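Local coordinates for protein caprin-2 (Danio rerio, PDB 4OUS) that probably takes part in canonical Wnt signalling through its C1q domain, which assembles into a trimer holding calcium, at residues Leu68-Met73 with Leu110-Gly115; Ile56-Lys61 with His91-Asn96. The protein carries 1 engineered substitution. One frame throughout, in Å; residues are numbered along the deposited sequence. Where two conformers were deposited one is given.

Interaction 1: Leu68-Met73 with Leu110-Gly115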
loop_
_atom_site.group_PDB
_atom_site.type_symbol
_atom_site.label_atom_id
_atom_site.label_comp_id
_atom_site.label_asym_id
_atom_site.label_seq_id
_atom_site.Cartn_x
_atom_site.Cartn_y
_atom_site.Cartn_z
ATOM N N LEU A 68 -16.477 7.119 -0.667
ATOM C CA LEU A 68 -15.722 6.847 0.544
ATOM C C LEU A 68 -14.549 7.811 0.666
ATOM O O LEU A 68 -13.715 7.895 -0.238
ATOM C CB LEU A 68 -15.227 5.402 0.549
ATOM C CG LEU A 68 -14.466 4.977 1.801
ATOM C CD1 LEU A 68 -15.392 4.949 3.002
ATOM C CD2 LEU A 68 -13.786 3.627 1.623
ATOM N N TYR A 69 -14.497 8.539 1.777
ATOM C CA TYR A 69 -13.386 9.421 2.120
ATOM C C TYR A 69 -12.828 8.990 3.467
ATOM O O TYR A 69 -13.572 8.966 4.456
ATOM C CB TYR A 69 -13.839 10.873 2.233
ATOM C CG TYR A 69 -14.190 11.608 0.967
ATOM C CD1 TYR A 69 -13.293 12.518 0.412
ATOM C CD2 TYR A 69 -15.429 11.447 0.348
ATOM C CE1 TYR A 69 -13.606 13.230 -0.725
ATOM C CE2 TYR A 69 -15.752 12.164 -0.792
ATOM C CZ TYR A 69 -14.836 13.051 -1.323
ATOM O OH TYR A 69 -15.141 13.765 -2.462
ATOM N N ILE A 70 -11.536 8.682 3.506
ATOM C CA ILE A 70 -10.839 8.286 4.722
ATOM C C ILE A 70 -9.717 9.272 5.004
ATOM O O ILE A 70 -8.985 9.648 4.082
ATOM C CB ILE A 70 -10.219 6.874 4.586
ATOM C CG1 ILE A 70 -11.263 5.823 4.206
ATOM C CG2 ILE A 70 -9.476 6.476 5.849
ATOM C CD1 ILE A 70 -12.289 5.564 5.277
ATOM N N ASN A 71 -9.558 9.673 6.265
ATOM C CA ASN A 71 -8.391 10.448 6.681
ATOM C C ASN A 71 -7.555 9.660 7.678
ATOM O O ASN A 71 -8.096 9.116 8.648
ATOM C CB ASN A 71 -8.777 11.773 7.352
ATOM C CG ASN A 71 -9.811 12.558 6.581
ATOM O OD1 ASN A 71 -10.944 12.729 7.049
ATOM N ND2 ASN A 71 -9.429 13.068 5.414
ATOM N N LEU A 72 -6.240 9.643 7.478
ATOM C CA LEU A 72 -5.314 9.219 8.520
ATOM C C LEU A 72 -5.028 10.434 9.396
ATOM O O LEU A 72 -4.509 11.444 8.913
ATOM C CB LEU A 72 -4.019 8.669 7.930
ATOM C CG LEU A 72 -2.962 8.232 8.948
ATOM C CD1 LEU A 72 -3.338 6.938 9.643
ATOM C CD2 LEU A 72 -1.573 8.130 8.303
ATOM N N MET A 73 -5.415 10.335 10.659
ATOM C CA MET A 73 -5.324 11.415 11.628
ATOM C C MET A 73 -4.150 11.215 12.560
ATOM O O MET A 73 -3.873 10.089 12.980
ATOM C CB MET A 73 -6.599 11.484 12.470
ATOM C CG MET A 73 -7.894 11.500 11.676
ATOM S SD MET A 73 -8.119 13.005 10.693
ATOM C CE MET A 73 -8.237 14.234 11.987
ATOM N N LEU A 110 -7.874 6.295 12.035
ATOM C CA LEU A 110 -8.552 6.555 10.776
ATOM C C LEU A 110 -9.929 7.141 11.021
ATOM O O LEU A 110 -10.690 6.663 11.870
ATOM C CB LEU A 110 -8.688 5.286 9.943
ATOM C CG LEU A 110 -7.392 4.599 9.517
ATOM C CD1 LEU A 110 -7.711 3.359 8.700
ATOM C CD2 LEU A 110 -6.491 5.523 8.734
ATOM N N ARG A 111 -10.238 8.181 10.257
ATOM C CA ARG A 111 -11.529 8.839 10.291
ATOM C C ARG A 111 -12.321 8.510 9.031
ATOM O O ARG A 111 -11.817 8.655 7.910
ATOM C CB ARG A 111 -11.358 10.354 10.412
ATOM C CG ARG A 111 -12.670 11.097 10.569
ATOM C CD ARG A 111 -12.452 12.560 10.869
ATOM N NE ARG A 111 -11.969 13.282 9.702
ATOM C CZ ARG A 111 -11.838 14.604 9.664
ATOM N NH1 ARG A 111 -12.145 15.330 10.731
ATOM N NH2 ARG A 111 -11.406 15.200 8.562
ATOM N N LEU A 112 -13.567 8.086 9.230
ATOM C CA LEU A 112 -14.524 7.938 8.153
ATOM C C LEU A 112 -15.152 9.299 7.922
ATOM O O LEU A 112 -16.025 9.720 8.678
ATOM C CB LEU A 112 -15.579 6.890 8.505
ATOM C CG LEU A 112 -16.649 6.643 7.449
ATOM C CD1 LEU A 112 -16.035 6.211 6.132
ATOM C CD2 LEU A 112 -17.647 5.608 7.943
ATOM N N HIS A 113 -14.654 10.028 6.936
ATOM C CA HIS A 113 -15.182 11.353 6.663
ATOM C C HIS A 113 -16.587 11.243 6.066
ATOM O O HIS A 113 -17.536 11.817 6.600
ATOM C CB HIS A 113 -14.240 12.118 5.739
ATOM C CG HIS A 113 -14.825 13.387 5.214
ATOM N ND1 HIS A 113 -15.222 14.419 6.037
ATOM C CD2 HIS A 113 -15.113 13.776 3.951
ATOM C CE1 HIS A 113 -15.720 15.397 5.297
ATOM N NE2 HIS A 113 -15.660 15.034 4.029
ATOM N N ARG A 114 -16.703 10.486 4.976
ATOM C CA ARG A 114 -17.973 10.184 4.323
ATOM C C ARG A 114 -17.928 8.761 3.804
ATOM O O ARG A 114 -16.849 8.222 3.551
ATOM C CB ARG A 114 -18.256 11.148 3.163
ATOM C CG ARG A 114 -18.509 12.596 3.575
ATOM C CD ARG A 114 -18.943 13.463 2.386
ATOM N NE ARG A 114 -20.166 12.924 1.789
ATOM C CZ ARG A 114 -20.426 12.865 0.484
ATOM N NH1 ARG A 114 -19.563 13.346 -0.403
ATOM N NH2 ARG A 114 -21.552 12.305 0.071
ATOM N N GLY A 115 -19.104 8.171 3.620
ATOM C CA GLY A 115 -19.209 6.843 3.055
ATOM C C GLY A 115 -19.443 5.791 4.114
ATOM O O GLY A 115 -19.757 6.099 5.270
#
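H113 and R114 both face Y69 in a classic beta bulge between antiparallel strands 68-74 and 107-114 of the C1q jelly-roll sandwich. Y69 N donates to R114 O (3.0 Å) and H113 N to Y69 O (2.9 Å); the register then shifts by one residue, and N71 with R111 forms a hydrogen-bonded pair. At the bulge the H113 imidazole turns its edge to the face of the Y69 ring, offset and with planes at 85°, while H113 ND1 is hydrogen-bonded to D22 OD1. R111 runs beside N71, CG anti to the backbone N (chi1 -175°), and its NE and NH2 each donate to N71 OD1 at 2.9 Å. That oxygen lies in the guanidinium plane, whereas both donors reach it from one face of the amide. M73 SD sits over a guanidinium face, 4.0 Å from R111 NE. An alanine at R111 would probably leave N71 OD1 without these two donors. In the core, L68 CD1 presses tightly on L112 CD1 (3.4 Å). Y69 packs on Y124, and N71, R111 and H113 on W122, of the second subunit. Strand 77-84 pairs with 68-74, and I70, L72 and L110 pack on F57 of strand 51-60.

Interaction 2: Ile56-Lys61 with His91-Asn96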
loop_
_atom_site.group_PDB
_atom_site.type_symbol
_atom_site.label_atom_id
_atom_site.label_comp_id
_atom_site.label_asym_id
_atom_site.label_seq_id
_atom_site.Cartn_x
_atom_site.Cartn_y
_atom_site.Cartn_z
ATOM N N ILE A 56 -0.139 2.085 7.190
ATOM C CA ILE A 56 -0.729 1.692 5.916
ATOM C C ILE A 56 -2.198 1.350 6.173
ATOM O O ILE A 56 -2.527 0.764 7.215
ATOM C CB ILE A 56 -0.011 0.462 5.289
ATOM C CG1 ILE A 56 1.512 0.609 5.306
ATOM C CG2 ILE A 56 -0.527 0.194 3.878
ATOM C CD1 ILE A 56 2.251 -0.624 4.808
ATOM N N PHE A 57 -3.094 1.689 5.249
ATOM C CA PHE A 57 -4.481 1.272 5.385
ATOM C C PHE A 57 -5.097 0.996 4.028
ATOM O O PHE A 57 -4.706 1.588 3.020
ATOM C CB PHE A 57 -5.311 2.313 6.159
ATOM C CG PHE A 57 -5.452 3.644 5.474
ATOM C CD1 PHE A 57 -6.509 3.882 4.607
ATOM C CD2 PHE A 57 -4.564 4.675 5.729
ATOM C CE1 PHE A 57 -6.663 5.115 3.986
ATOM C CE2 PHE A 57 -4.722 5.909 5.108
ATOM C CZ PHE A 57 -5.771 6.124 4.245
ATOM N N HIS A 58 -6.073 0.090 4.028
ATOM C CA HIS A 58 -6.840 -0.301 2.854
ATOM C C HIS A 58 -8.279 -0.460 3.304
ATOM O O HIS A 58 -8.552 -1.348 4.116
ATOM C CB HIS A 58 -6.340 -1.625 2.269
ATOM C CG HIS A 58 -5.009 -1.536 1.596
ATOM N ND1 HIS A 58 -3.809 -1.645 2.265
ATOM C CD2 HIS A 58 -4.705 -1.356 0.292
ATOM C CE1 HIS A 58 -2.821 -1.529 1.394
ATOM N NE2 HIS A 58 -3.336 -1.358 0.191
ATOM N N ILE A 59 -9.194 0.368 2.805
ATOM C CA ILE A 59 -10.571 0.332 3.281
ATOM C C ILE A 59 -11.522 0.089 2.109
ATOM O O ILE A 59 -11.546 0.868 1.161
ATOM C CB ILE A 59 -10.947 1.641 4.004
ATOM C CG1 ILE A 59 -9.946 1.978 5.128
ATOM C CG2 ILE A 59 -12.367 1.567 4.530
ATOM C CD1 ILE A 59 -9.906 0.993 6.270
ATOM N N LEU A 60 -12.297 -0.990 2.170
ATOM C CA LEU A 60 -13.251 -1.312 1.116
ATOM C C LEU A 60 -14.591 -0.656 1.426
ATOM O O LEU A 60 -15.105 -0.806 2.539
ATOM C CB LEU A 60 -13.420 -2.828 0.989
ATOM C CG LEU A 60 -14.188 -3.313 -0.241
ATOM C CD1 LEU A 60 -13.337 -3.161 -1.494
ATOM C CD2 LEU A 60 -14.655 -4.753 -0.070
ATOM N N LYS A 61 -15.159 0.062 0.460
ATOM C CA LYS A 61 -16.451 0.711 0.677
ATOM C C LYS A 61 -17.618 -0.217 0.403
ATOM O O LYS A 61 -17.497 -1.173 -0.366
ATOM C CB LYS A 61 -16.589 1.961 -0.195
ATOM C CG LYS A 61 -16.809 1.694 -1.682
ATOM C CD LYS A 61 -16.748 2.974 -2.529
ATOM C CE LYS A 61 -17.808 4.002 -2.150
ATOM N NZ LYS A 61 -19.184 3.525 -2.439
ATOM N N HIS A 91 -18.084 -2.147 -5.076
ATOM C CA HIS A 91 -17.068 -1.934 -4.065
ATOM C C HIS A 91 -15.848 -1.283 -4.708
ATOM O O HIS A 91 -15.593 -1.422 -5.908
ATOM C CB HIS A 91 -16.677 -3.247 -3.397
ATOM C CG HIS A 91 -17.826 -3.971 -2.771
ATOM N ND1 HIS A 91 -18.441 -3.542 -1.615
ATOM C CD2 HIS A 91 -18.466 -5.104 -3.140
ATOM C CE1 HIS A 91 -19.416 -4.376 -1.302
ATOM N NE2 HIS A 91 -19.452 -5.332 -2.210
ATOM N N GLU A 92 -15.117 -0.550 -3.889
ATOM C CA GLU A 92 -13.923 0.170 -4.286
ATOM C C GLU A 92 -13.090 0.363 -3.036
ATOM O O GLU A 92 -13.631 0.318 -1.931
ATOM C CB GLU A 92 -14.243 1.528 -4.909
ATOM C CG GLU A 92 -13.906 1.729 -6.377
ATOM C CD GLU A 92 -12.395 1.779 -6.641
ATOM O OE1 GLU A 92 -11.591 1.217 -5.863
ATOM O OE2 GLU A 92 -11.994 2.521 -7.562
ATOM N N THR A 93 -11.797 0.614 -3.199
ATOM C CA THR A 93 -10.870 0.621 -2.077
ATOM C C THR A 93 -10.183 1.969 -1.930
ATOM O O THR A 93 -9.594 2.482 -2.888
ATOM C CB THR A 93 -9.815 -0.484 -2.242
ATOM O OG1 THR A 93 -10.483 -1.727 -2.487
ATOM C CG2 THR A 93 -8.943 -0.611 -1.002
ATOM N N ALA A 94 -10.265 2.530 -0.727
ATOM C CA ALA A 94 -9.565 3.754 -0.358
ATOM C C ALA A 94 -8.333 3.374 0.447
ATOM O O ALA A 94 -8.456 2.759 1.519
ATOM C CB ALA A 94 -10.477 4.672 0.445
ATOM N N SER A 95 -7.148 3.727 -0.049
ATOM C CA SER A 95 -5.908 3.332 0.605
ATOM C C SER A 95 -4.887 4.453 0.590
ATOM O O SER A 95 -4.890 5.302 -0.310
ATOM C CB SER A 95 -5.322 2.079 -0.061
ATOM O OG SER A 95 -4.942 2.328 -1.403
ATOM N N ASN A 96 -4.024 4.453 1.595
ATOM C CA ASN A 96 -2.869 5.334 1.603
ATOM C C ASN A 96 -1.875 4.822 2.646
ATOM O O ASN A 96 -2.051 3.736 3.220
ATOM C CB ASN A 96 -3.260 6.797 1.858
ATOM C CG ASN A 96 -2.373 7.775 1.096
ATOM O OD1 ASN A 96 -1.182 7.521 0.900
ATOM N ND2 ASN A 96 -2.939 8.898 0.675
HETATM O O HOH W 1 -3.134 0.474 -2.447
#
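F57 and N96 form an antiparallel hydrogen-bonded pair in which ring packing and backbone bonding coincide. F57 N donates to N96 O (3.1 Å), and N96 N returns a longer bond to F57 O (3.3 Å). A chi1 of 65° puts F57 CG between the backbone N and the carbonyl carbon, on the side of N96. One ring face has N96 N above it, offset toward the rim, while F57 CZ touches N96 CB at 3.5 Å. Both polar atoms of the N96 side chain are engaged, OD1 with T126 OG1 of the second subunit and ND2 with S81 O.

At the far end of the pairing, K61 is gripped through its backbone. K61 N donates nearly along the C=O axis of E92 (2.8 Å to E92 O), and H91 ND1 reaches K61 O at 2.8 Å. This second bond is almost straight at 170°, with the acceptor in the imidazole plane, which would help to hold the rotation of the H91 ring. The aliphatic part of K61 crosses E92, K61 CD meeting E92 CB at 3.7 Å, before NZ continues to V66 O. E92 N is buried here with no partner in the model. The carboxylate has two tasks: OE1 accepts from T93 N (2.7 Å), and OE2 binds calcium together with E92 of both other subunits.

I59 N to A94 O and A94 N to I59 O complete the backbone ladder between strands 51-60 and 93-102. Strand 125-134 pairs with the other edge of 51-60, and F57, I59 and A94 pack toward strand 68-74 of the facing sheet.

How the interactions relate
The two interactions are strand pairs from opposite sheets of the sandwich, with centres about 10 Å apart, and their side chains meet in the core between. I70 CG2 touches F57 CE1 at 3.6 Å and L110 CD1 touches F57 CB at 3.6 Å, so the phenylalanine of interaction 2 is packed against both strands of interaction 1. Nearer the calcium end, L68 CD2 lies 3.7 Å from A94 CB. The segments alternate along the chain: 56-61, 68-73, 91-96, 110-115. Both interactions border the second subunit, but only interaction 2 reaches the metal: the E92 side chain is about 3 Å from the calcium ion, that of L68 about 10 Å.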